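Local coordinates for protein HD superfamily hydrolase (PDB 3CCG) that probably hydrolyses bis(5'-adenosyl) tetraphosphate to two ADP, using a pair of iron ions held in an HD-type active site, at residues 6-11 and 48-53; 76-81 and 173-178; 126-131 and 142-147. One frame throughout, in Å; residues are numbered along the deposited sequence.

Interaction 1: residues 6-11 and 48-53; sequences DKITDY and AGLVHD. With FE (Fe (III) ion), chain C; FE (Fe (III) ion), chain B.
Between residues 6-11 and 48-53 the contact is apolar, and it centres on the CG2 methyl of Ile8. This branch lies anti to the backbone N (the other, CG1, has chi1 -68°), which carries it across to helix 42-51, where two methyls receive it. Val51 CG1 meets Ile8 CG2 at 3.8 Å, and Leu50 CD2 stands 3.9 Å from that same Ile8 carbon. Thr9 contributes only its methyl, with CG2 at 4.3 Å from Leu50 CD2. Ile98 also touches Ile8, Leu12 touches Leu50 and Ile109 touches Val51.

Within 48-53, a hydrogen bond orients the metal-binding histidine. His52 ND1 donates to Gly49 O over 2.8 Å, with that oxygen close to the plane of the imidazole; together with the metal bond of NE2, this holds the ring's rotation and points NE2 at one iron.

Metal coordination forms the third layer. His52 NE2 and Asp53 OD2 bind one iron, and Asp53 OD1 binds the second at 2.2 Å, so a single carboxylate bridges the pair. His23 and Asp130 complete the protein ligands of the first iron, and these four residues make the H...HD...D signature; His86 and His112 complete those of the second. The chemistry thus changes along one short segment: a greasy flank seats the helix against helix 5-38, while the next two residues, histidine and aspartate, deliver their polar atoms to the di-iron centre.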
ATOM      1  N   ASP A   6       2.293  38.457  10.775  1.00 16.04           N
ATOM      2  CA  ASP A   6       1.306  38.786  11.786  1.00 15.62           C
ATOM      3  C   ASP A   6      -0.130  38.520  11.318  1.00 15.10           C
ATOM      4  O   ASP A   6      -0.975  38.077  12.110  1.00 16.89           O
ATOM      5  CB  ASP A   6       1.494  40.232  12.257  1.00 17.10           C
ATOM      6  CG  ASP A   6       2.668  40.375  13.196  1.00 18.87           C
ATOM      7  OD1 ASP A   6       3.216  39.376  13.702  1.00 18.90           O
ATOM      8  OD2 ASP A   6       3.040  41.540  13.442  1.00 18.19           O
ATOM      9  N   LYS A   7      -0.358  38.733  10.047  1.00 16.77           N
ATOM     10  CA  LYS A   7      -1.683  38.458   9.448  1.00 17.12           C
ATOM     11  C   LYS A   7      -1.905  36.944   9.438  1.00 17.93           C
ATOM     12  O   LYS A   7      -2.985  36.449   9.818  1.00 18.10           O
ATOM     13  CB  LYS A   7      -1.814  39.026   8.069  1.00 16.06           C
ATOM     14  CG  LYS A   7      -3.185  38.865   7.484  1.00 21.43           C
ATOM     15  CD  LYS A   7      -3.381  39.738   6.254  1.00 24.03           C
ATOM     16  CE  LYS A   7      -4.808  39.649   5.720  1.00 32.79           C
ATOM     17  NZ  LYS A   7      -5.019  40.575   4.561  1.00 36.45           N
ATOM     18  N   ILE A   8      -0.856  36.211   9.078  1.00 15.46           N
ATOM     19  CA  ILE A   8      -0.918  34.746   9.079  1.00 15.28           C
ATOM     20  C   ILE A   8      -1.192  34.195  10.462  1.00 16.31           C
ATOM     21  O   ILE A   8      -2.047  33.302  10.656  1.00 15.69           O
ATOM     22  CB  ILE A   8       0.398  34.152   8.525  1.00 13.75           C
ATOM     23  CG1 ILE A   8       0.518  34.470   7.059  1.00 17.80           C
ATOM     24  CG2 ILE A   8       0.409  32.643   8.710  1.00 18.43           C
ATOM     25  CD1 ILE A   8       1.926  34.229   6.479  1.00 18.79           C
ATOM     26  N   THR A   9      -0.496  34.697  11.470  1.00 14.51           N
ATOM     27  CA  THR A   9      -0.694  34.187  12.814  1.00 14.92           C
ATOM     28  C   THR A   9      -2.127  34.487  13.286  1.00 17.09           C
ATOM     29  O   THR A   9      -2.731  33.657  13.962  1.00 16.87           O
ATOM     30  CB  THR A   9       0.387  34.627  13.833  1.00 20.82           C
ATOM     31  OG1 THR A   9       0.433  36.047  13.844  1.00 23.45           O
ATOM     32  CG2 THR A   9       1.751  34.049  13.437  1.00 19.63           C
ATOM     33  N   ASP A  10      -2.652  35.660  12.940  0.50 17.07           N
ATOM     34  CA  ASP A  10      -4.023  36.017  13.294  0.50 17.86           C
ATOM     35  C   ASP A  10      -4.983  35.006  12.689  0.50 17.18           C
ATOM     36  O   ASP A  10      -5.895  34.477  13.350  0.50 17.66           O
ATOM     37  CB  ASP A  10      -4.372  37.416  12.776  0.50 19.09           C
ATOM     38  CG  ASP A  10      -3.800  38.536  13.633  0.50 20.41           C
ATOM     39  OD1 ASP A  10      -3.293  38.264  14.738  0.50 23.04           O
ATOM     40  OD2 ASP A  10      -3.889  39.693  13.188  0.50 19.89           O
ATOM     41  N   TYR A  11      -4.765  34.747  11.410  1.00 16.62           N
ATOM     42  CA  TYR A  11      -5.616  33.816  10.661  1.00 17.44           C
ATOM     43  C   TYR A  11      -5.557  32.438  11.251  1.00 16.96           C
ATOM     44  O   TYR A  11      -6.592  31.768  11.399  1.00 17.43           O
ATOM     45  CB  TYR A  11      -5.152  33.787   9.233  1.00 16.70           C
ATOM     46  CG  TYR A  11      -5.824  32.803   8.278  1.00 21.33           C
ATOM     47  CD1 TYR A  11      -7.009  33.131   7.623  1.00 22.59           C
ATOM     48  CD2 TYR A  11      -5.191  31.630   7.920  1.00 26.34           C
ATOM     49  CE1 TYR A  11      -7.586  32.272   6.736  1.00 23.93           C
ATOM     50  CE2 TYR A  11      -5.761  30.759   7.020  1.00 27.03           C
ATOM     51  CZ  TYR A  11      -6.950  31.100   6.416  1.00 26.93           C
ATOM     52  OH  TYR A  11      -7.526  30.241   5.504  1.00 27.62           O
ATOM     53  N   ALA A  48       6.491  26.964   5.855  1.00 12.30           N
ATOM     54  CA  ALA A  48       5.797  25.716   5.620  1.00 11.76           C
ATOM     55  C   ALA A  48       5.367  25.112   6.939  1.00 10.91           C
ATOM     56  O   ALA A  48       4.254  24.602   7.064  1.00 11.26           O
ATOM     57  CB  ALA A  48       6.720  24.760   4.848  1.00 11.95           C
ATOM     58  N   GLY A  49       6.217  25.129   7.966  1.00 11.22           N
ATOM     59  CA  GLY A  49       5.851  24.564   9.245  1.00 10.37           C
ATOM     60  C   GLY A  49       4.706  25.336   9.908  1.00 12.11           C
ATOM     61  O   GLY A  49       3.765  24.784  10.486  1.00 12.53           O
ATOM     62  N   LEU A  50       4.776  26.663   9.812  1.00 12.54           N
ATOM     63  CA  LEU A  50       3.744  27.480  10.396  1.00 12.57           C
ATOM     64  C   LEU A  50       2.356  27.212   9.792  1.00 11.58           C
ATOM     65  O   LEU A  50       1.380  27.116  10.541  1.00 13.34           O
ATOM     66  CB  LEU A  50       4.085  28.965  10.259  1.00 13.67           C
ATOM     67  CG  LEU A  50       3.089  29.980  10.874  1.00 14.62           C
ATOM     68  CD1 LEU A  50       2.890  29.748  12.369  1.00 19.62           C
ATOM     69  CD2 LEU A  50       3.559  31.396  10.548  1.00 18.91           C
ATOM     70  N   VAL A  51       2.287  27.104   8.469  1.00 13.02           N
ATOM     71  CA  VAL A  51       0.983  27.053   7.801  1.00 12.90           C
ATOM     72  C   VAL A  51       0.529  25.667   7.370  1.00 13.54           C
ATOM     73  O   VAL A  51      -0.578  25.510   6.860  1.00 12.66           O
ATOM     74  CB  VAL A  51       0.945  27.998   6.594  1.00 14.82           C
ATOM     75  CG1 VAL A  51       1.436  29.418   6.985  1.00 13.68           C
ATOM     76  CG2 VAL A  51       1.759  27.475   5.466  1.00 16.79           C
ATOM     77  N   HIS A  52       1.294  24.647   7.697  1.00 12.98           N
ATOM     78  CA  HIS A  52       1.047  23.296   7.152  1.00 12.86           C
ATOM     79  C   HIS A  52      -0.362  22.802   7.488  1.00 11.14           C
ATOM     80  O   HIS A  52      -0.928  22.048   6.676  1.00 10.93           O
ATOM     81  CB  HIS A  52       2.078  22.276   7.634  1.00 14.11           C
ATOM     82  CG  HIS A  52       1.833  21.784   9.014  1.00 13.92           C
ATOM     83  ND1 HIS A  52       2.095  22.507  10.172  1.00 13.50           N
ATOM     84  CD2 HIS A  52       1.297  20.621   9.430  1.00 12.88           C
ATOM     85  CE1 HIS A  52       1.747  21.787  11.219  1.00 12.90           C
ATOM     86  NE2 HIS A  52       1.235  20.643  10.800  1.00 14.46           N
ATOM     87  N   ASP A  53      -0.900  23.182   8.643  1.00 11.54           N
ATOM     88  CA  ASP A  53      -2.195  22.658   9.111  1.00 10.36           C
ATOM     89  C   ASP A  53      -3.282  23.742   8.920  1.00 11.86           C
ATOM     90  O   ASP A  53      -4.294  23.692   9.596  1.00 10.84           O
ATOM     91  CB  ASP A  53      -2.169  22.154  10.575  1.00 11.74           C
ATOM     92  CG  ASP A  53      -2.055  20.687  10.694  1.00 13.44           C
ATOM     93  OD1 ASP A  53      -2.113  19.938   9.714  1.00 12.14           O
ATOM     94  OD2 ASP A  53      -1.870  20.225  11.843  1.00 17.52           O
TER
HETATM   95 FE    FE C 191       0.137  18.791  12.116  0.75 18.91          FE
HETATM   96 FE    FE B 190      -1.720  17.813   9.480  0.75 12.81          FE
HETATM   97  O   HOH W   1      -0.014  18.041  10.584  1.00 13.67           O
HETATM   98  O   HOH W   2      -1.368  15.750   9.374  1.00 14.84           O

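Interaction 2: residues 76-81 and 173-178; sequences DEDIRN and FLHHNT
Asp78 OD1, facing His175 across the contact, is gripped by two waters that each donate to it. Water 4 lies 2.6 Å from Asp78 OD1 and continues to His175 NE2 at the edge of that ring, in its plane. Water 3, at 2.8 Å from the same Asp78 OD1, goes on to His176 NE2, again in the plane of the imidazole. One carboxylate oxygen therefore serves two neighbouring histidines through solvent; directly, Asp78 OD1 and His175 NE2 are 3.8 Å apart. The other carboxylate oxygen, OD2, is hydrogen-bonded to Gly75 N, just before the segment, which holds the carboxylate against the start of helix 76-79.

His175 uses its second ring nitrogen differently. At the N-cap of helix 176-188, its ND1 accepts from Asn177 N at 2.9 Å. With CG anti to the backbone N (chi1 -167°), the ring reaches both the helix start and the water.

Arg80 meets one face of Phe173 as an off-centre cation-pi pair, but the arginine was modelled in two conformers, so this arrangement is less certain. In the conformer described here, CZ is 4.5 Å from the centroid of the Phe173 ring and the two planes are 39° apart. Asn183 of the second subunit packs on both of these residues and also donates a hydrogen bond to Leu174 O, so the site borders the dimer interface.

The two segments thus share no direct hydrogen bond; water links the carboxylate to both histidines, as suits a solvent-accessible junction at the edge of the dimer contact.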
ATOM      1  N   ASP A  76     -12.269   7.927  -5.425  1.00 18.06           N
ATOM      2  CA  ASP A  76     -12.973   7.389  -4.286  1.00 20.11           C
ATOM      3  C   ASP A  76     -11.962   7.057  -3.180  1.00 17.21           C
ATOM      4  O   ASP A  76     -12.269   7.188  -1.999  1.00 20.51           O
ATOM      5  CB  ASP A  76     -13.810   6.144  -4.684  1.00 22.90           C
ATOM      6  CG  ASP A  76     -15.043   6.475  -5.558  1.00 28.73           C
ATOM      7  OD1 ASP A  76     -15.456   7.643  -5.656  1.00 25.55           O
ATOM      8  OD2 ASP A  76     -15.594   5.524  -6.165  1.00 39.90           O
ATOM      9  N   GLU A  77     -10.762   6.668  -3.564  1.00 19.34           N
ATOM     10  CA  GLU A  77      -9.730   6.319  -2.587  1.00 22.39           C
ATOM     11  C   GLU A  77      -9.255   7.559  -1.816  1.00 24.35           C
ATOM     12  O   GLU A  77      -8.815   7.472  -0.679  1.00 27.05           O
ATOM     13  CB  GLU A  77      -8.544   5.604  -3.257  1.00 24.09           C
ATOM     14  CG  GLU A  77      -7.656   6.517  -4.123  1.00 27.59           C
ATOM     15  N   ASP A  78      -9.330   8.724  -2.440  1.00 21.61           N
ATOM     16  CA  ASP A  78      -8.982   9.990  -1.742  1.00 18.45           C
ATOM     17  C   ASP A  78     -10.111  10.500  -0.858  1.00 20.40           C
ATOM     18  O   ASP A  78      -9.907  11.126   0.198  1.00 25.10           O
ATOM     19  CB  ASP A  78      -8.691  11.079  -2.777  1.00 19.05           C
ATOM     20  CG  ASP A  78      -7.580  10.719  -3.721  1.00 24.36           C
ATOM     21  OD1 ASP A  78      -6.495  10.348  -3.234  1.00 27.19           O
ATOM     22  OD2 ASP A  78      -7.771  10.829  -4.939  1.00 24.97           O
ATOM     23  N   ILE A  79     -11.323  10.231  -1.281  1.00 17.05           N
ATOM     24  CA  ILE A  79     -12.484  10.735  -0.593  1.00 18.27           C
ATOM     25  C   ILE A  79     -12.801   9.922   0.641  1.00 22.71           C
ATOM     26  O   ILE A  79     -13.339  10.431   1.615  1.00 22.67           O
ATOM     27  CB  ILE A  79     -13.688  10.801  -1.575  1.00 20.24           C
ATOM     28  CG1 ILE A  79     -13.439  11.933  -2.619  1.00 21.33           C
ATOM     29  CG2 ILE A  79     -15.006  10.981  -0.817  1.00 22.08           C
ATOM     30  CD1 ILE A  79     -14.221  11.848  -3.867  1.00 23.00           C
ATOM     31  N   ARG A  80     -12.488   8.628   0.622  0.50 24.23           N
ATOM     32  CA  ARG A  80     -12.882   7.753   1.735  0.50 27.11           C
ATOM     33  C   ARG A  80     -12.102   8.022   3.007  0.50 27.32           C
ATOM     34  O   ARG A  80     -12.535   7.602   4.092  0.50 30.18           O
ATOM     35  CB  ARG A  80     -12.825   6.280   1.352  0.50 27.31           C
ATOM     36  CG  ARG A  80     -11.485   5.764   1.045  0.50 28.88           C
ATOM     37  CD  ARG A  80     -11.543   4.265   1.052  0.50 36.15           C
ATOM     38  NE  ARG A  80     -10.306   3.720   0.552  0.50 37.27           N
ATOM     39  CZ  ARG A  80     -10.155   3.259  -0.678  0.50 32.28           C
ATOM     40  NH1 ARG A  80     -11.166   3.260  -1.543  0.50 34.18           N
ATOM     41  NH2 ARG A  80      -8.988   2.810  -1.041  0.50 20.69           N
ATOM     42  N   ASN A  81     -10.939   8.656   2.907  1.00 25.30           N
ATOM     43  CA  ASN A  81     -10.287   9.123   4.148  1.00 26.79           C
ATOM     44  C   ASN A  81     -10.035  10.625   4.014  1.00 21.47           C
ATOM     45  O   ASN A  81      -8.897  11.069   3.799  1.00 21.90           O
ATOM     46  CB  ASN A  81      -8.987   8.369   4.417  1.00 27.44           C
ATOM     47  N   PHE A 173      -8.154   2.114   6.294  1.00 19.13           N
ATOM     48  CA  PHE A 173      -7.643   2.157   4.930  1.00 17.50           C
ATOM     49  C   PHE A 173      -6.200   2.605   4.873  1.00 17.13           C
ATOM     50  O   PHE A 173      -5.769   3.469   5.640  1.00 18.11           O
ATOM     51  CB  PHE A 173      -8.480   3.101   4.045  1.00 17.40           C
ATOM     52  CG  PHE A 173      -9.936   2.671   3.845  1.00 21.23           C
ATOM     53  CD1 PHE A 173     -10.297   1.559   3.056  1.00 20.44           C
ATOM     54  CD2 PHE A 173     -10.955   3.424   4.403  1.00 21.38           C
ATOM     55  CE1 PHE A 173     -11.621   1.211   2.859  1.00 24.63           C
ATOM     56  CE2 PHE A 173     -12.288   3.083   4.190  1.00 27.34           C
ATOM     57  CZ  PHE A 173     -12.623   1.959   3.420  1.00 22.20           C
ATOM     58  N   LEU A 174      -5.432   2.039   3.950  1.00 15.92           N
ATOM     59  CA  LEU A 174      -4.045   2.451   3.738  1.00 15.75           C
ATOM     60  C   LEU A 174      -3.938   3.269   2.455  1.00 15.47           C
ATOM     61  O   LEU A 174      -4.369   2.828   1.371  1.00 15.68           O
ATOM     62  CB  LEU A 174      -3.101   1.254   3.608  1.00 13.91           C
ATOM     63  CG  LEU A 174      -2.892   0.396   4.860  1.00 13.59           C
ATOM     64  CD1 LEU A 174      -2.193  -0.933   4.506  1.00 17.49           C
ATOM     65  CD2 LEU A 174      -2.077   1.228   5.866  1.00 16.81           C
ATOM     66  N   HIS A 175      -3.380   4.476   2.563  1.00 15.23           N
ATOM     67  CA  HIS A 175      -3.277   5.382   1.446  1.00 14.39           C
ATOM     68  C   HIS A 175      -2.059   5.057   0.573  1.00 12.40           C
ATOM     69  O   HIS A 175      -0.940   4.880   1.072  1.00 14.05           O
ATOM     70  CB  HIS A 175      -3.206   6.829   1.962  1.00 15.86           C
ATOM     71  CG  HIS A 175      -3.413   7.842   0.904  1.00 18.27           C
ATOM     72  ND1 HIS A 175      -2.476   8.139  -0.060  1.00 16.86           N
ATOM     73  CD2 HIS A 175      -4.474   8.651   0.656  1.00 28.87           C
ATOM     74  CE1 HIS A 175      -2.955   9.070  -0.870  1.00 20.08           C
ATOM     75  NE2 HIS A 175      -4.157   9.407  -0.450  1.00 29.36           N
ATOM     76  N   HIS A 176      -2.274   5.022  -0.738  1.00 12.10           N
ATOM     77  CA  HIS A 176      -1.205   4.644  -1.661  1.00 12.22           C
ATOM     78  C   HIS A 176       0.026   5.516  -1.557  1.00 12.25           C
ATOM     79  O   HIS A 176       1.148   5.068  -1.759  1.00 13.98           O
ATOM     80  CB  HIS A 176      -1.688   4.601  -3.127  1.00 13.20           C
ATOM     81  CG  HIS A 176      -1.914   5.944  -3.740  1.00 15.83           C
ATOM     82  ND1 HIS A 176      -0.968   6.575  -4.515  1.00 19.45           N
ATOM     83  CD2 HIS A 176      -2.954   6.803  -3.640  1.00 22.09           C
ATOM     84  CE1 HIS A 176      -1.448   7.742  -4.919  1.00 23.92           C
ATOM     85  NE2 HIS A 176      -2.636   7.912  -4.379  1.00 23.14           N
ATOM     86  N   ASN A 177      -0.159   6.798  -1.206  1.00 12.62           N
ATOM     87  CA  ASN A 177       1.011   7.685  -1.135  1.00 12.80           C
ATOM     88  C   ASN A 177       1.997   7.273  -0.049  1.00 14.16           C
ATOM     89  O   ASN A 177       3.218   7.380  -0.206  1.00 13.82           O
ATOM     90  CB  ASN A 177       0.630   9.156  -0.946  1.00 12.30           C
ATOM     91  CG  ASN A 177       0.348   9.854  -2.259  1.00 21.68           C
ATOM     92  OD1 ASN A 177       0.773   9.403  -3.315  1.00 25.37           O
ATOM     93  ND2 ASN A 177      -0.366  10.947  -2.193  1.00 22.94           N
ATOM     94  N   THR A 178       1.453   6.783   1.052  1.00 12.68           N
ATOM     95  CA  THR A 178       2.275   6.355   2.163  1.00 14.39           C
ATOM     96  C   THR A 178       3.027   5.054   1.791  1.00 16.57           C
ATOM     97  O   THR A 178       4.244   4.889   2.036  1.00 15.44           O
ATOM     98  CB  THR A 178       1.488   6.220   3.424  1.00 18.80           C
ATOM     99  OG1 THR A 178       0.940   7.513   3.734  1.00 17.78           O
ATOM    100  CG2 THR A 178       2.435   5.789   4.539  1.00 17.48           C
TER
HETATM  101  O   HOH W   3      -3.949  10.280  -4.417  1.00 31.33           O
HETATM  102  O   HOH W   4      -5.662  11.673  -1.123  1.00 33.10           O

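Interaction 3: residues 126-131 and 142-147; sequences IYIADY and DELRKA. With FE (Fe (III) ion), chain C.
The ring of Tyr131 meets Leu144 obliquely, while Tyr127 O, one turn back on the same helix, sits at the ring's edge, in its plane. Ser159 and Thr163 of helix 152-170 also touch this tyrosine. The ring of Tyr127 turns to another neighbour, meeting Phe160 with the planes at about 60°, and its hydroxyl is hydrogen-bonded to Ser159. Tyr127 and Tyr131 belong to helix 121-132 of the all-helical HD domain, the helix that supplies the last aspartate of the H...HD...D motif.

Between the segments the contact is purely apolar and rests on one leucine. Leu144 projects from helix 141-150 toward Ile128 and Tyr131, which lie on the same side of their helix. Its CD2 methyl comes to 3.8 Å from Tyr131 CB, so the leucine touches the root of the tyrosine; the phenol itself leads away, its CG lying anti to the carbonyl carbon (chi1 -73°). Ile128 makes a looser approach, with CD1 at 4.5 Å from Leu144 CG. Leu34, Leu152 and Met158 extend this buried patch into the surrounding helices.

Arg145 adds polar bonds to residues outside the segments: its guanidinium reaches the carbonyl oxygens of Ile132, Glu133 and Arg136, tying helix 141-150 to the end of helix 121-132 and the turn that follows.

The face that carries Tyr131 and Ile128 is thus used for packing, while Asp130 turns to the metal site. Its CG is anti to the backbone N (chi1 -167°), and Asp130 OD1 binds an iron at 2.2 Å.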
ATOM      1  N   ILE A 126       9.090  18.810   7.006  1.00 11.51           N
ATOM      2  CA  ILE A 126       7.749  19.222   7.462  1.00 11.45           C
ATOM      3  C   ILE A 126       6.981  17.973   7.909  1.00 11.41           C
ATOM      4  O   ILE A 126       6.356  17.933   8.981  1.00 11.37           O
ATOM      5  CB  ILE A 126       6.993  20.045   6.413  1.00 12.29           C
ATOM      6  CG1 ILE A 126       7.781  21.348   6.117  1.00 12.64           C
ATOM      7  CG2 ILE A 126       5.572  20.316   6.875  1.00 12.98           C
ATOM      8  CD1 ILE A 126       8.220  22.167   7.351  1.00 11.50           C
ATOM      9  N   TYR A 127       7.093  16.921   7.120  1.00 11.93           N
ATOM     10  CA  TYR A 127       6.444  15.666   7.469  1.00 12.03           C
ATOM     11  C   TYR A 127       6.875  15.157   8.869  1.00 11.24           C
ATOM     12  O   TYR A 127       6.046  14.834   9.727  1.00 12.42           O
ATOM     13  CB  TYR A 127       6.695  14.606   6.372  1.00 12.04           C
ATOM     14  CG  TYR A 127       6.179  13.228   6.749  1.00 13.83           C
ATOM     15  CD1 TYR A 127       6.936  12.437   7.575  1.00 14.70           C
ATOM     16  CD2 TYR A 127       4.912  12.789   6.388  1.00 12.49           C
ATOM     17  CE1 TYR A 127       6.510  11.224   7.990  1.00 17.95           C
ATOM     18  CE2 TYR A 127       4.452  11.552   6.821  1.00 17.27           C
ATOM     19  CZ  TYR A 127       5.257  10.797   7.651  1.00 18.41           C
ATOM     20  OH  TYR A 127       4.910   9.518   8.103  1.00 21.08           O
ATOM     21  N   ILE A 128       8.180  15.113   9.100  1.00 11.32           N
ATOM     22  CA  ILE A 128       8.647  14.559  10.370  1.00 13.30           C
ATOM     23  C   ILE A 128       8.459  15.522  11.542  1.00 13.12           C
ATOM     24  O   ILE A 128       8.194  15.103  12.674  1.00 13.43           O
ATOM     25  CB  ILE A 128      10.109  14.059  10.242  1.00 12.83           C
ATOM     26  CG1 ILE A 128      10.346  12.922  11.247  1.00 18.41           C
ATOM     27  CG2 ILE A 128      11.095  15.185  10.356  1.00 17.39           C
ATOM     28  CD1 ILE A 128       9.628  11.586  10.860  1.00 16.95           C
ATOM     29  N   ALA A 129       8.535  16.814  11.243  1.00 14.26           N
ATOM     30  CA  ALA A 129       8.356  17.832  12.293  1.00 11.96           C
ATOM     31  C   ALA A 129       7.025  17.702  12.963  1.00 12.68           C
ATOM     32  O   ALA A 129       6.922  17.872  14.186  1.00 14.11           O
ATOM     33  CB  ALA A 129       8.522  19.262  11.722  1.00 12.54           C
ATOM     34  N   ASP A 130       6.011  17.306  12.193  1.00 14.25           N
ATOM     35  CA  ASP A 130       4.696  17.128  12.766  1.00 16.26           C
ATOM     36  C   ASP A 130       4.681  16.065  13.908  1.00 17.13           C
ATOM     37  O   ASP A 130       4.014  16.230  14.925  1.00 20.31           O
ATOM     38  CB  ASP A 130       3.735  16.744  11.643  1.00 19.20           C
ATOM     39  CG  ASP A 130       2.301  16.843  12.066  1.00 28.58           C
ATOM     40  OD1 ASP A 130       1.963  17.813  12.736  1.00 28.76           O
ATOM     41  OD2 ASP A 130       1.510  15.977  11.664  1.00 32.93           O
ATOM     42  N   TYR A 131       5.455  15.006  13.714  1.00 15.33           N
ATOM     43  CA  TYR A 131       5.605  13.899  14.673  1.00 18.24           C
ATOM     44  C   TYR A 131       6.501  14.180  15.873  1.00 19.60           C
ATOM     45  O   TYR A 131       6.286  13.656  16.945  1.00 22.22           O
ATOM     46  CB  TYR A 131       6.150  12.648  13.946  1.00 19.35           C
ATOM     47  CG  TYR A 131       5.128  11.992  13.067  1.00 21.48           C
ATOM     48  CD1 TYR A 131       4.927  12.404  11.748  1.00 20.62           C
ATOM     49  CD2 TYR A 131       4.322  10.989  13.563  1.00 27.31           C
ATOM     50  CE1 TYR A 131       3.947  11.811  10.957  1.00 31.34           C
ATOM     51  CE2 TYR A 131       3.341  10.416  12.789  1.00 27.92           C
ATOM     52  CZ  TYR A 131       3.163  10.817  11.486  1.00 33.44           C
ATOM     53  OH  TYR A 131       2.168  10.207  10.730  1.00 31.99           O
ATOM     54  N   ASP A 142      10.820   9.479  21.177  1.00 32.00           N
ATOM     55  CA  ASP A 142      12.223   9.754  21.468  1.00 31.92           C
ATOM     56  C   ASP A 142      13.165   9.181  20.437  1.00 28.96           C
ATOM     57  O   ASP A 142      14.106   9.835  20.029  1.00 28.17           O
ATOM     58  CB  ASP A 142      12.587   9.200  22.860  1.00 33.29           C
ATOM     59  N   GLU A 143      12.913   7.962  19.994  1.00 30.33           N
ATOM     60  CA  GLU A 143      13.797   7.317  19.014  1.00 31.52           C
ATOM     61  C   GLU A 143      13.622   8.012  17.698  1.00 25.75           C
ATOM     62  O   GLU A 143      14.543   8.116  16.878  1.00 28.81           O
ATOM     63  CB  GLU A 143      13.473   5.831  18.847  1.00 34.74           C
ATOM     64  CG  GLU A 143      13.674   5.022  20.124  1.00 40.76           C
ATOM     65  CD  GLU A 143      12.760   5.480  21.263  1.00 49.47           C
ATOM     66  OE1 GLU A 143      11.571   5.773  21.009  1.00 56.39           O
ATOM     67  OE2 GLU A 143      13.227   5.545  22.417  1.00 61.73           O
ATOM     68  N   LEU A 144      12.391   8.463  17.497  1.00 26.45           N
ATOM     69  CA  LEU A 144      12.041   9.151  16.282  1.00 23.38           C
ATOM     70  C   LEU A 144      12.778  10.489  16.233  1.00 20.35           C
ATOM     71  O   LEU A 144      13.316  10.854  15.233  1.00 21.57           O
ATOM     72  CB  LEU A 144      10.538   9.363  16.227  1.00 23.74           C
ATOM     73  CG  LEU A 144       9.950   9.572  14.853  1.00 26.89           C
ATOM     74  CD1 LEU A 144      10.316   8.394  13.936  1.00 23.22           C
ATOM     75  CD2 LEU A 144       8.440   9.720  14.943  1.00 26.57           C
ATOM     76  N   ARG A 145      12.793  11.180  17.363  1.00 22.10           N
ATOM     77  CA  ARG A 145      13.519  12.451  17.486  1.00 22.13           C
ATOM     78  C   ARG A 145      15.017  12.244  17.257  1.00 21.93           C
ATOM     79  O   ARG A 145      15.643  13.011  16.569  1.00 20.75           O
ATOM     80  CB  ARG A 145      13.278  13.093  18.855  1.00 22.07           C
ATOM     81  CG  ARG A 145      11.965  13.857  18.969  1.00 21.02           C
ATOM     82  CD  ARG A 145      11.561  14.214  20.418  1.00 22.56           C
ATOM     83  NE  ARG A 145      10.316  14.979  20.448  1.00 21.97           N
ATOM     84  CZ  ARG A 145       9.439  14.967  21.429  1.00 24.23           C
ATOM     85  NH1 ARG A 145       9.631  14.207  22.505  1.00 22.46           N
ATOM     86  NH2 ARG A 145       8.348  15.668  21.329  1.00 23.50           N
ATOM     87  N   LYS A 146      15.579  11.189  17.841  1.00 25.05           N
ATOM     88  CA  LYS A 146      16.999  10.873  17.634  1.00 26.06           C
ATOM     89  C   LYS A 146      17.308  10.607  16.178  1.00 24.87           C
ATOM     90  O   LYS A 146      18.261  11.127  15.624  1.00 23.70           O
ATOM     91  CB  LYS A 146      17.440   9.642  18.440  1.00 28.32           C
ATOM     92  CG  LYS A 146      17.874   9.939  19.855  1.00 36.43           C
ATOM     93  CD  LYS A 146      18.612   8.752  20.456  1.00 37.97           C
ATOM     94  N   ALA A 147      16.473   9.778  15.554  1.00 22.81           N
ATOM     95  CA  ALA A 147      16.671   9.398  14.166  1.00 22.38           C
ATOM     96  C   ALA A 147      16.546  10.612  13.254  1.00 19.78           C
ATOM     97  O   ALA A 147      17.316  10.798  12.311  1.00 23.84           O
ATOM     98  CB  ALA A 147      15.655   8.295  13.788  1.00 22.11           C
TER
HETATM   99 FE    FE C 191       0.137  18.791  12.116  0.75 18.91          FE
HETATM  100  O   HOH W   1      -0.014  18.041  10.584  1.00 13.67           O

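How the interactions relate
Interactions 1 and 3 are buried helix-to-helix contacts made of aliphatic carbons; interaction 2 is a surface junction of waters, charge and an aromatic face. No helix is common to any two of them, yet 48-53 and 126-131 meet directly: Ile126 packs on Ala48 and Gly49, and His52 lies against Asp130. One segment of each apolar contact, 48-53 and 126-131, also holds metal ligands. Interaction 2 lies on the opposite side of the chain's centre from interaction 1, and its nearest atoms are about 6 Å from interaction 3. It alone borders the second subunit, and it contributes no iron ligand.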